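Local coordinates for protein ADP compounds hydrolase NudE (Escherichia coli, PDB 1VHZ) that hydrolyses ADP-ribose, NADH, Ap2A and Ap3A as a magnesium-dependent homodimeric Nudix enzyme, splitting ADP-ribose into AMP and ribose 5-phosphate, at residues Y75-K81 with D165-N171; K99-F104 with Y135-G141; T110-L115 with L177-W181. Residues are numbered along the deposited sequence.

Interaction 1. Residues Y75-K81 with D165-N171; sequences YELGFSK and DFNEARN
The end of strand 74-78, Phe79 and the start of strand 80-83 meet loop 165-168; this buried contact joins the Nudix-domain sheet to the capped start of C-terminal helix 169-184. CA pairs Glu76-Asp165 and Leu77-Phe166 are each 4.8 Å apart. Leu77 N donates to Asp165 O (2.9 Å, 171°), and Phe166 CA makes a CA-H...O contact to Leu77 O (3.1 Å). Lys81 is m, t, t, p, its last torsion bending NZ back to Phe79 O (2.8 Å); NZ also donates to Asn171 OD1 (2.7 Å), while Asn171 ND2 reaches Phe166 O (3.2 Å). Glu168 is the N-cap: OE1 accepts from Asn171 N (2.9 Å), OE2 salt-bridges Arg170 NE (2.8 Å). Phe166 (t) points its edge toward the face of Phe79 (m), offset, centroids 5.8 Å apart, planes at 83°. One water donates to Glu76 OE2 (2.6 Å from its oxygen) and Asp165 O (2.8 Å). Lys81's ammonium is held by neutral oxygens, turned toward Asn171 and not toward the probable metal ligands Glu97 and Glu101.

Interaction 2. Residues K99-F104 with Y135-G141; sequences KEEVGF and YPESLEG
Lys99, side chain extended, is the residue most covered here. Its m, t, t, t rotamer carries CD to Leu139 CD2 (3.6 Å), CE to Tyr135 OH (3.7 Å) and NZ to Glu137 OE1, a weak salt bridge at 3.5 Å. Glu137 (t, t) meets it, and Tyr135, chi1 p, swings its ring back although its CB points away. Glu100 (m, t) lays CG on Leu139 CB (3.7 Å). Phe104, chi1 m, turns its ring edge to Pro136 N, 3.8 Å from CD1. Backbone register places Glu100 by Leu139 and Gly103 by Ser138; Phe104 and Pro136 form an antiparallel non-hydrogen-bonded pair, CA-CA 4.4 Å. Gly103 leaves the helix at positive phi (76°), and its O accepts from Glu137 N (2.9 Å, 176°). Leu139 N bonds weakly to Lys99 O (3.4 Å), and a water joins Glu100 O (2.7 Å) to Gly141 N (3.0 Å). On the surface, the end of the Nudix-box helix 90-102 runs into strand 104-116 beside strand 125-136 and its exit loop.

Interaction 3. Residues T110-L115 with L177-W181; sequences TFLKKL and LVREW
Leu112, with 93 Å² covered, is the centre of this contact between residues 110-115 of strand 104-116 and residues 177-181, just over one turn of helix 169-184. The segment axes approach to 9.5 Å with their N-to-C directions at 140°, and the nearest CA pair is Leu112 with Leu177 at 7.6 Å. Leu112 sits at phi/psi -97/-37, a local break from extended geometry, and its CA-to-CB bond points toward the helix, as does that of Lys113 next to it. With chi1 at -142° and chi2 near +60°, it lays CD1 over one face of Trp181: CD1 lies 3.4 Å from Trp181 CD1 and 3.8 Å from the centroid of the five-membered ring, 30° off the normal, a CH-pi contact. Its CD2 meets Val178 CG2 at 3.8 Å and Leu177 O at 3.9 Å.

Leu177 (m, t; 73 Å²) lies one helical turn before Trp181, whose N bonds to Leu177 O at 3.0 Å. Leu177 CD1 touches Lys113 CB (3.9 Å) and Leu115 CD2 (4.4 Å). The Lys113 ammonium leads away, bonding to Leu161 O of the second subunit. Trp181 (chi1 t; 62 Å²) reaches along the strand so that its CZ2 comes 3.9 Å from Thr110 CG2; its indole also touches Gln132 on strand 125-136.

This is helix-on-sheet packing, the C-terminal helix covering one side of the Nudix-fold sheet. No hydrogen bond or salt bridge crosses between the segments, so apolar shape fit and the methyl-indole contact hold them together.

Along the chain, interaction 2 is nested inside the loop closed by interaction 1, whereas interaction 3 crosses both. All three reach the same mixed sheet of the Nudix domain. Interactions 1 and 3, with centres 16 Å apart, share helix 169-184, the first at its N-terminal start and the second farther along, and both touch the second subunit. Interaction 2, centred about 20 Å from interaction 1 and 22 Å from interaction 3, touches no other chain; it meets interaction 1 where Ser80 OG and Glu101 OE1 are 3.0 Å apart. The fold thus places the Nudix-box helix, with its probable metal ligands, beside strand 80-83, and puts helix 169-184 by the dimer partner.

Interaction 1. Residues Y75-K81 with D165-N171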
loop_
_atom_site.group_PDB
_atom_site.type_symbol
_atom_site.label_atom_id
_atom_site.label_comp_id
_atom_site.label_asym_id
_atom_site.label_seq_id
_atom_site.Cartn_x
_atom_site.Cartn_y
_atom_site.Cartn_z
ATOM N N TYR A 75 17.782 1.008 -1.307
ATOM C CA TYR A 75 17.595 -0.187 -0.517
ATOM C C TYR A 75 16.466 0.048 0.472
ATOM O O TYR A 75 16.471 1.064 1.168
ATOM C CB TYR A 75 18.884 -0.577 0.211
ATOM C CG TYR A 75 19.813 -1.342 -0.709
ATOM C CD1 TYR A 75 20.814 -0.699 -1.422
ATOM C CD2 TYR A 75 19.639 -2.718 -0.879
ATOM C CE1 TYR A 75 21.646 -1.417 -2.257
ATOM C CE2 TYR A 75 20.455 -3.428 -1.723
ATOM C CZ TYR A 75 21.455 -2.774 -2.420
ATOM O OH TYR A 75 22.273 -3.491 -3.271
ATOM N N GLU A 76 15.469 -0.853 0.477
ATOM C CA GLU A 76 14.425 -0.622 1.487
ATOM C C GLU A 76 14.779 -1.449 2.721
ATOM O O GLU A 76 15.697 -2.271 2.654
ATOM C CB GLU A 76 13.046 -0.774 0.958
ATOM C CG GLU A 76 12.458 -2.020 0.478
ATOM C CD GLU A 76 11.032 -1.982 -0.036
ATOM O OE1 GLU A 76 10.825 -2.505 -1.158
ATOM O OE2 GLU A 76 10.097 -1.514 0.650
ATOM N N LEU A 77 14.256 -1.067 3.866
ATOM C CA LEU A 77 14.435 -1.767 5.122
ATOM C C LEU A 77 13.014 -2.275 5.459
ATOM O O LEU A 77 12.086 -1.443 5.438
ATOM C CB LEU A 77 14.892 -0.874 6.263
ATOM C CG LEU A 77 14.852 -1.514 7.665
ATOM C CD1 LEU A 77 15.793 -2.709 7.743
ATOM C CD2 LEU A 77 15.210 -0.497 8.747
ATOM N N GLY A 78 12.828 -3.569 5.638
ATOM C CA GLY A 78 11.466 -4.017 5.924
ATOM C C GLY A 78 11.333 -5.516 6.093
ATOM O O GLY A 78 12.291 -6.226 6.357
ATOM N N PHE A 79 10.096 -5.973 5.967
ATOM C CA PHE A 79 9.761 -7.370 6.128
ATOM C C PHE A 79 9.881 -8.135 4.813
ATOM O O PHE A 79 9.648 -7.610 3.729
ATOM C CB PHE A 79 8.348 -7.514 6.706
ATOM C CG PHE A 79 8.179 -6.753 7.998
ATOM C CD1 PHE A 79 7.297 -5.692 8.086
ATOM C CD2 PHE A 79 8.933 -7.095 9.117
ATOM C CE1 PHE A 79 7.144 -4.997 9.280
ATOM C CE2 PHE A 79 8.790 -6.404 10.303
ATOM C CZ PHE A 79 7.891 -5.352 10.394
ATOM N N SER A 80 10.296 -9.371 4.954
ATOM C CA SER A 80 10.459 -10.297 3.823
ATOM C C SER A 80 9.120 -10.500 3.157
ATOM O O SER A 80 8.059 -10.592 3.795
ATOM C CB SER A 80 11.120 -11.561 4.413
ATOM O OG SER A 80 10.661 -12.715 3.747
ATOM N N LYS A 81 9.065 -10.462 1.841
ATOM C CA LYS A 81 7.859 -10.576 1.050
ATOM C C LYS A 81 8.092 -11.477 -0.161
ATOM O O LYS A 81 9.194 -11.472 -0.722
ATOM C CB LYS A 81 7.508 -9.169 0.460
ATOM C CG LYS A 81 7.135 -8.134 1.483
ATOM C CD LYS A 81 7.077 -6.705 1.008
ATOM C CE LYS A 81 7.026 -5.717 2.171
ATOM N NZ LYS A 81 8.366 -5.320 2.721
ATOM N N ASP A 165 13.416 4.558 4.765
ATOM C CA ASP A 165 13.611 3.333 4.012
ATOM C C ASP A 165 12.595 2.244 4.361
ATOM O O ASP A 165 12.485 1.230 3.654
ATOM C CB ASP A 165 15.008 2.733 4.291
ATOM C CG ASP A 165 16.128 3.603 3.734
ATOM O OD1 ASP A 165 17.255 3.516 4.264
ATOM O OD2 ASP A 165 15.869 4.353 2.775
ATOM N N PHE A 166 11.992 2.349 5.529
ATOM C CA PHE A 166 10.993 1.445 6.013
ATOM C C PHE A 166 9.576 1.951 5.744
ATOM O O PHE A 166 8.669 1.137 5.641
ATOM C CB PHE A 166 11.138 1.279 7.554
ATOM C CG PHE A 166 10.039 0.447 8.169
ATOM C CD1 PHE A 166 8.909 1.042 8.694
ATOM C CD2 PHE A 166 10.144 -0.940 8.221
ATOM C CE1 PHE A 166 7.899 0.291 9.276
ATOM C CE2 PHE A 166 9.141 -1.699 8.798
ATOM C CZ PHE A 166 8.007 -1.081 9.325
ATOM N N ASN A 167 9.378 3.272 5.682
ATOM C CA ASN A 167 8.046 3.844 5.553
ATOM C C ASN A 167 7.308 3.605 4.257
ATOM O O ASN A 167 7.107 4.494 3.436
ATOM C CB ASN A 167 8.071 5.335 5.953
ATOM C CG ASN A 167 8.319 5.459 7.456
ATOM O OD1 ASN A 167 8.080 4.531 8.228
ATOM N ND2 ASN A 167 8.829 6.582 7.918
ATOM N N GLU A 168 6.861 2.378 4.066
ATOM C CA GLU A 168 6.114 1.881 2.917
ATOM C C GLU A 168 4.788 1.355 3.466
ATOM O O GLU A 168 4.786 0.711 4.521
ATOM C CB GLU A 168 6.944 0.845 2.179
ATOM C CG GLU A 168 6.337 0.327 0.892
ATOM C CD GLU A 168 5.345 -0.797 1.115
ATOM O OE1 GLU A 168 5.379 -1.419 2.200
ATOM O OE2 GLU A 168 4.543 -1.074 0.206
ATOM N N ALA A 169 3.670 1.619 2.796
ATOM C CA ALA A 169 2.358 1.256 3.306
ATOM C C ALA A 169 2.170 -0.156 3.809
ATOM O O ALA A 169 1.433 -0.324 4.815
ATOM C CB ALA A 169 1.229 1.612 2.331
ATOM N N ARG A 170 2.700 -1.160 3.153
ATOM C CA ARG A 170 2.547 -2.552 3.597
ATOM C C ARG A 170 3.396 -2.809 4.836
ATOM O O ARG A 170 2.908 -3.478 5.756
ATOM C CB ARG A 170 2.898 -3.509 2.455
ATOM C CG ARG A 170 1.877 -3.394 1.306
ATOM C CD ARG A 170 2.400 -4.073 0.026
ATOM N NE ARG A 170 3.767 -3.696 -0.251
ATOM C CZ ARG A 170 4.589 -4.246 -1.126
ATOM N NH1 ARG A 170 5.843 -3.808 -1.266
ATOM N NH2 ARG A 170 4.175 -5.258 -1.865
ATOM N N ASN A 171 4.615 -2.238 4.879
ATOM C CA ASN A 171 5.467 -2.387 6.047
ATOM C C ASN A 171 4.814 -1.734 7.267
ATOM O O ASN A 171 4.760 -2.322 8.351
ATOM C CB ASN A 171 6.863 -1.731 5.888
ATOM C CG ASN A 171 7.808 -2.528 5.012
ATOM O OD1 ASN A 171 7.650 -3.741 4.818
ATOM N ND2 ASN A 171 8.784 -1.848 4.424
HETATM O O HOH W 1 14.651 3.093 0.202
HETATM O O HOH W 2 18.909 2.200 2.525
HETATM O O HOH W 3 8.674 -3.019 -2.806
HETATM O O HOH W 4 10.175 0.535 2.321
HETATM O O HOH W 5 7.662 -2.981 1.000
HETATM O O HOH W 6 10.680 -3.489 2.644
#

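Interaction 2. Residues K99-F104 with Y135-G141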
loop_
_atom_site.group_PDB
_atom_site.type_symbol
_atom_site.label_atom_id
_atom_site.label_comp_id
_atom_site.label_asym_id
_atom_site.label_seq_id
_atom_site.Cartn_x
_atom_site.Cartn_y
_atom_site.Cartn_z
ATOM N N LYS A 99 12.713 -19.399 4.595
ATOM C CA LYS A 99 13.831 -20.281 4.362
ATOM C C LYS A 99 14.716 -19.756 3.229
ATOM O O LYS A 99 15.927 -19.723 3.396
ATOM C CB LYS A 99 13.403 -21.715 4.035
ATOM C CG LYS A 99 12.743 -22.469 5.161
ATOM C CD LYS A 99 12.223 -23.837 4.696
ATOM C CE LYS A 99 11.440 -24.459 5.872
ATOM N NZ LYS A 99 10.625 -25.607 5.392
ATOM N N GLU A 100 14.080 -19.338 2.136
ATOM C CA GLU A 100 14.772 -18.799 0.993
ATOM C C GLU A 100 15.437 -17.451 1.278
ATOM O O GLU A 100 16.544 -17.181 0.818
ATOM C CB GLU A 100 13.813 -18.567 -0.192
ATOM C CG GLU A 100 13.326 -19.810 -0.909
ATOM C CD GLU A 100 12.236 -19.550 -1.921
ATOM O OE1 GLU A 100 11.598 -20.531 -2.362
ATOM O OE2 GLU A 100 11.965 -18.373 -2.286
ATOM N N GLU A 101 14.777 -16.585 2.052
ATOM C CA GLU A 101 15.363 -15.257 2.242
ATOM C C GLU A 101 16.224 -15.055 3.455
ATOM O O GLU A 101 17.217 -14.322 3.403
ATOM C CB GLU A 101 14.212 -14.224 2.241
ATOM C CG GLU A 101 13.480 -14.218 0.892
ATOM C CD GLU A 101 12.566 -13.022 0.731
ATOM O OE1 GLU A 101 12.609 -12.091 1.560
ATOM O OE2 GLU A 101 11.793 -13.003 -0.250
ATOM N N VAL A 102 15.919 -15.758 4.527
ATOM C CA VAL A 102 16.652 -15.547 5.780
ATOM C C VAL A 102 17.280 -16.766 6.363
ATOM O O VAL A 102 17.931 -16.687 7.411
ATOM C CB VAL A 102 15.597 -14.823 6.656
ATOM C CG1 VAL A 102 15.400 -15.338 8.034
ATOM C CG2 VAL A 102 15.906 -13.323 6.603
ATOM N N GLY A 103 17.143 -17.946 5.749
ATOM C CA GLY A 103 17.755 -19.146 6.263
ATOM C C GLY A 103 17.100 -19.778 7.467
ATOM O O GLY A 103 17.711 -20.629 8.124
ATOM N N PHE A 104 15.832 -19.498 7.747
ATOM C CA PHE A 104 15.145 -20.114 8.866
ATOM C C PHE A 104 13.740 -20.571 8.398
ATOM O O PHE A 104 13.176 -20.008 7.483
ATOM C CB PHE A 104 14.870 -19.173 10.017
ATOM C CG PHE A 104 15.967 -18.646 10.871
ATOM C CD1 PHE A 104 16.602 -19.438 11.814
ATOM C CD2 PHE A 104 16.339 -17.304 10.784
ATOM C CE1 PHE A 104 17.594 -18.937 12.629
ATOM C CE2 PHE A 104 17.334 -16.792 11.601
ATOM C CZ PHE A 104 17.965 -17.608 12.521
ATOM N N TYR A 135 13.975 -22.132 13.255
ATOM C CA TYR A 135 15.023 -23.146 13.225
ATOM C C TYR A 135 15.762 -22.956 11.892
ATOM O O TYR A 135 15.127 -22.531 10.923
ATOM C CB TYR A 135 14.464 -24.566 13.331
ATOM C CG TYR A 135 13.454 -24.884 12.254
ATOM C CD1 TYR A 135 13.832 -25.339 11.007
ATOM C CD2 TYR A 135 12.096 -24.664 12.486
ATOM C CE1 TYR A 135 12.889 -25.602 10.015
ATOM C CE2 TYR A 135 11.149 -24.929 11.514
ATOM C CZ TYR A 135 11.554 -25.397 10.283
ATOM O OH TYR A 135 10.602 -25.652 9.311
ATOM N N PRO A 136 17.062 -23.190 11.889
ATOM C CA PRO A 136 17.877 -23.053 10.704
ATOM C C PRO A 136 17.495 -24.026 9.604
ATOM O O PRO A 136 17.352 -25.231 9.815
ATOM C CB PRO A 136 19.306 -23.330 11.166
ATOM C CG PRO A 136 19.269 -23.409 12.648
ATOM C CD PRO A 136 17.842 -23.667 13.054
ATOM N N GLU A 137 17.308 -23.517 8.402
ATOM C CA GLU A 137 16.968 -24.307 7.229
ATOM C C GLU A 137 16.949 -23.333 6.040
ATOM O O GLU A 137 16.191 -22.369 6.032
ATOM C CB GLU A 137 15.671 -25.080 7.260
ATOM C CG GLU A 137 15.430 -25.842 5.963
ATOM C CD GLU A 137 14.170 -26.666 5.924
ATOM O OE1 GLU A 137 13.730 -27.048 4.810
ATOM O OE2 GLU A 137 13.580 -26.976 6.977
ATOM N N SER A 138 17.774 -23.648 5.066
ATOM C CA SER A 138 17.927 -22.788 3.910
ATOM C C SER A 138 17.418 -23.393 2.628
ATOM O O SER A 138 17.414 -24.610 2.449
ATOM C CB SER A 138 19.434 -22.445 3.830
ATOM O OG SER A 138 19.693 -21.611 2.736
ATOM N N LEU A 139 16.884 -22.547 1.773
ATOM C CA LEU A 139 16.347 -22.922 0.468
ATOM C C LEU A 139 16.876 -21.888 -0.545
ATOM O O LEU A 139 17.160 -20.748 -0.152
ATOM C CB LEU A 139 14.841 -22.945 0.450
ATOM C CG LEU A 139 14.006 -24.196 0.319
ATOM C CD1 LEU A 139 14.678 -25.482 0.770
ATOM C CD2 LEU A 139 12.682 -24.049 1.090
ATOM N N GLU A 140 17.009 -22.286 -1.789
ATOM C CA GLU A 140 17.495 -21.441 -2.860
ATOM C C GLU A 140 16.413 -20.499 -3.373
ATOM O O GLU A 140 15.394 -20.933 -3.898
ATOM C CB GLU A 140 17.994 -22.295 -4.037
ATOM C CG GLU A 140 19.482 -22.219 -4.302
ATOM C CD GLU A 140 19.862 -21.130 -5.288
ATOM O OE1 GLU A 140 21.036 -20.696 -5.270
ATOM O OE2 GLU A 140 19.005 -20.695 -6.093
ATOM N N GLY A 141 16.659 -19.194 -3.236
ATOM C CA GLY A 141 15.674 -18.221 -3.720
ATOM C C GLY A 141 16.143 -17.663 -5.061
ATOM O O GLY A 141 17.128 -18.153 -5.603
HETATM O O HOH W 7 18.678 -19.116 2.408
HETATM O O HOH W 8 18.274 -17.903 -1.131
#

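Interaction 3. Residues T110-L115 with L177-W181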
loop_
_atom_site.group_PDB
_atom_site.type_symbol
_atom_site.label_atom_id
_atom_site.label_comp_id
_atom_site.label_asym_id
_atom_site.label_seq_id
_atom_site.Cartn_x
_atom_site.Cartn_y
_atom_site.Cartn_z
ATOM N N THR A 110 1.512 -17.476 12.166
ATOM C CA THR A 110 0.159 -16.986 12.368
ATOM C C THR A 110 -0.251 -15.960 11.326
ATOM O O THR A 110 0.451 -15.020 10.968
ATOM C CB THR A 110 -0.313 -16.705 13.769
ATOM O OG1 THR A 110 -0.971 -15.453 13.993
ATOM C CG2 THR A 110 0.662 -16.967 14.866
ATOM N N PHE A 111 -1.384 -16.279 10.710
ATOM C CA PHE A 111 -1.963 -15.441 9.646
ATOM C C PHE A 111 -2.809 -14.366 10.324
ATOM O O PHE A 111 -3.814 -14.594 10.983
ATOM C CB PHE A 111 -2.700 -16.300 8.641
ATOM C CG PHE A 111 -3.588 -15.544 7.706
ATOM C CD1 PHE A 111 -4.936 -15.863 7.618
ATOM C CD2 PHE A 111 -3.081 -14.482 6.953
ATOM C CE1 PHE A 111 -5.768 -15.154 6.763
ATOM C CE2 PHE A 111 -3.928 -13.774 6.108
ATOM C CZ PHE A 111 -5.266 -14.101 6.020
ATOM N N LEU A 112 -2.331 -13.138 10.214
ATOM C CA LEU A 112 -2.924 -11.989 10.878
ATOM C C LEU A 112 -3.866 -11.139 10.084
ATOM O O LEU A 112 -4.819 -10.567 10.611
ATOM C CB LEU A 112 -1.697 -11.105 11.241
ATOM C CG LEU A 112 -1.675 -10.371 12.558
ATOM C CD1 LEU A 112 -2.082 -11.269 13.713
ATOM C CD2 LEU A 112 -0.266 -9.803 12.806
ATOM N N LYS A 113 -3.573 -10.959 8.786
ATOM C CA LYS A 113 -4.444 -10.076 8.015
ATOM C C LYS A 113 -4.166 -10.225 6.527
ATOM O O LYS A 113 -3.038 -10.553 6.122
ATOM C CB LYS A 113 -4.117 -8.616 8.418
ATOM C CG LYS A 113 -5.249 -7.597 8.172
ATOM C CD LYS A 113 -6.246 -7.702 9.308
ATOM C CE LYS A 113 -7.610 -7.144 8.996
ATOM N NZ LYS A 113 -8.476 -7.235 10.223
ATOM N N LYS A 114 -5.207 -9.895 5.768
ATOM C CA LYS A 114 -5.076 -9.916 4.306
ATOM C C LYS A 114 -5.362 -8.504 3.815
ATOM O O LYS A 114 -6.393 -7.909 4.134
ATOM C CB LYS A 114 -6.000 -10.937 3.674
ATOM C CG LYS A 114 -6.017 -10.885 2.149
ATOM C CD LYS A 114 -7.160 -11.764 1.648
ATOM C CE LYS A 114 -6.671 -13.106 1.185
ATOM N NZ LYS A 114 -7.774 -14.094 1.042
ATOM N N LEU A 115 -4.477 -7.948 2.996
ATOM C CA LEU A 115 -4.708 -6.574 2.547
ATOM C C LEU A 115 -4.646 -6.413 1.036
ATOM O O LEU A 115 -3.848 -7.068 0.390
ATOM C CB LEU A 115 -3.592 -5.700 3.129
ATOM C CG LEU A 115 -3.762 -4.847 4.350
ATOM C CD1 LEU A 115 -4.837 -5.280 5.326
ATOM C CD2 LEU A 115 -2.420 -4.710 5.083
ATOM N N LEU A 177 -0.128 -3.845 12.881
ATOM C CA LEU A 177 -0.961 -5.030 13.094
ATOM C C LEU A 177 -0.280 -6.028 14.024
ATOM O O LEU A 177 -0.919 -6.613 14.897
ATOM C CB LEU A 177 -1.350 -5.690 11.765
ATOM C CG LEU A 177 -2.371 -4.883 10.934
ATOM C CD1 LEU A 177 -2.331 -5.315 9.478
ATOM C CD2 LEU A 177 -3.776 -4.987 11.513
ATOM N N VAL A 178 1.032 -6.199 13.889
ATOM C CA VAL A 178 1.777 -7.112 14.754
ATOM C C VAL A 178 1.824 -6.594 16.181
ATOM O O VAL A 178 1.677 -7.313 17.176
ATOM C CB VAL A 178 3.187 -7.324 14.175
ATOM C CG1 VAL A 178 4.060 -8.070 15.184
ATOM C CG2 VAL A 178 3.090 -8.109 12.860
ATOM N N ARG A 179 2.021 -5.284 16.321
ATOM C CA ARG A 179 2.037 -4.666 17.654
ATOM C C ARG A 179 0.684 -4.865 18.337
ATOM O O ARG A 179 0.654 -5.145 19.534
ATOM C CB ARG A 179 2.329 -3.185 17.506
ATOM C CG ARG A 179 2.461 -2.434 18.864
ATOM C CD ARG A 179 2.014 -1.035 18.537
ATOM N NE ARG A 179 2.469 0.086 19.298
ATOM C CZ ARG A 179 1.805 1.258 19.170
ATOM N NH1 ARG A 179 2.194 2.315 19.850
ATOM N NH2 ARG A 179 0.755 1.315 18.346
ATOM N N GLU A 180 -0.425 -4.705 17.599
ATOM C CA GLU A 180 -1.741 -4.920 18.191
ATOM C C GLU A 180 -1.849 -6.381 18.670
ATOM O O GLU A 180 -2.275 -6.644 19.780
ATOM C CB GLU A 180 -2.886 -4.713 17.217
ATOM C CG GLU A 180 -3.600 -3.434 17.117
ATOM C CD GLU A 180 -3.614 -2.502 18.294
ATOM O OE1 GLU A 180 -4.535 -2.582 19.125
ATOM O OE2 GLU A 180 -2.694 -1.656 18.387
ATOM N N TRP A 181 -1.439 -7.289 17.779
ATOM C CA TRP A 181 -1.479 -8.714 18.114
ATOM C C TRP A 181 -0.611 -9.022 19.329
ATOM O O TRP A 181 -0.990 -9.802 20.207
ATOM C CB TRP A 181 -1.045 -9.505 16.892
ATOM C CG TRP A 181 -0.970 -10.989 17.063
ATOM C CD1 TRP A 181 -2.008 -11.883 17.060
ATOM C CD2 TRP A 181 0.232 -11.751 17.222
ATOM N NE1 TRP A 181 -1.508 -13.163 17.200
ATOM C CE2 TRP A 181 -0.143 -13.111 17.298
ATOM C CE3 TRP A 181 1.588 -11.407 17.297
ATOM C CZ2 TRP A 181 0.786 -14.129 17.484
ATOM C CZ3 TRP A 181 2.514 -12.429 17.471
ATOM C CH2 TRP A 181 2.108 -13.771 17.564
#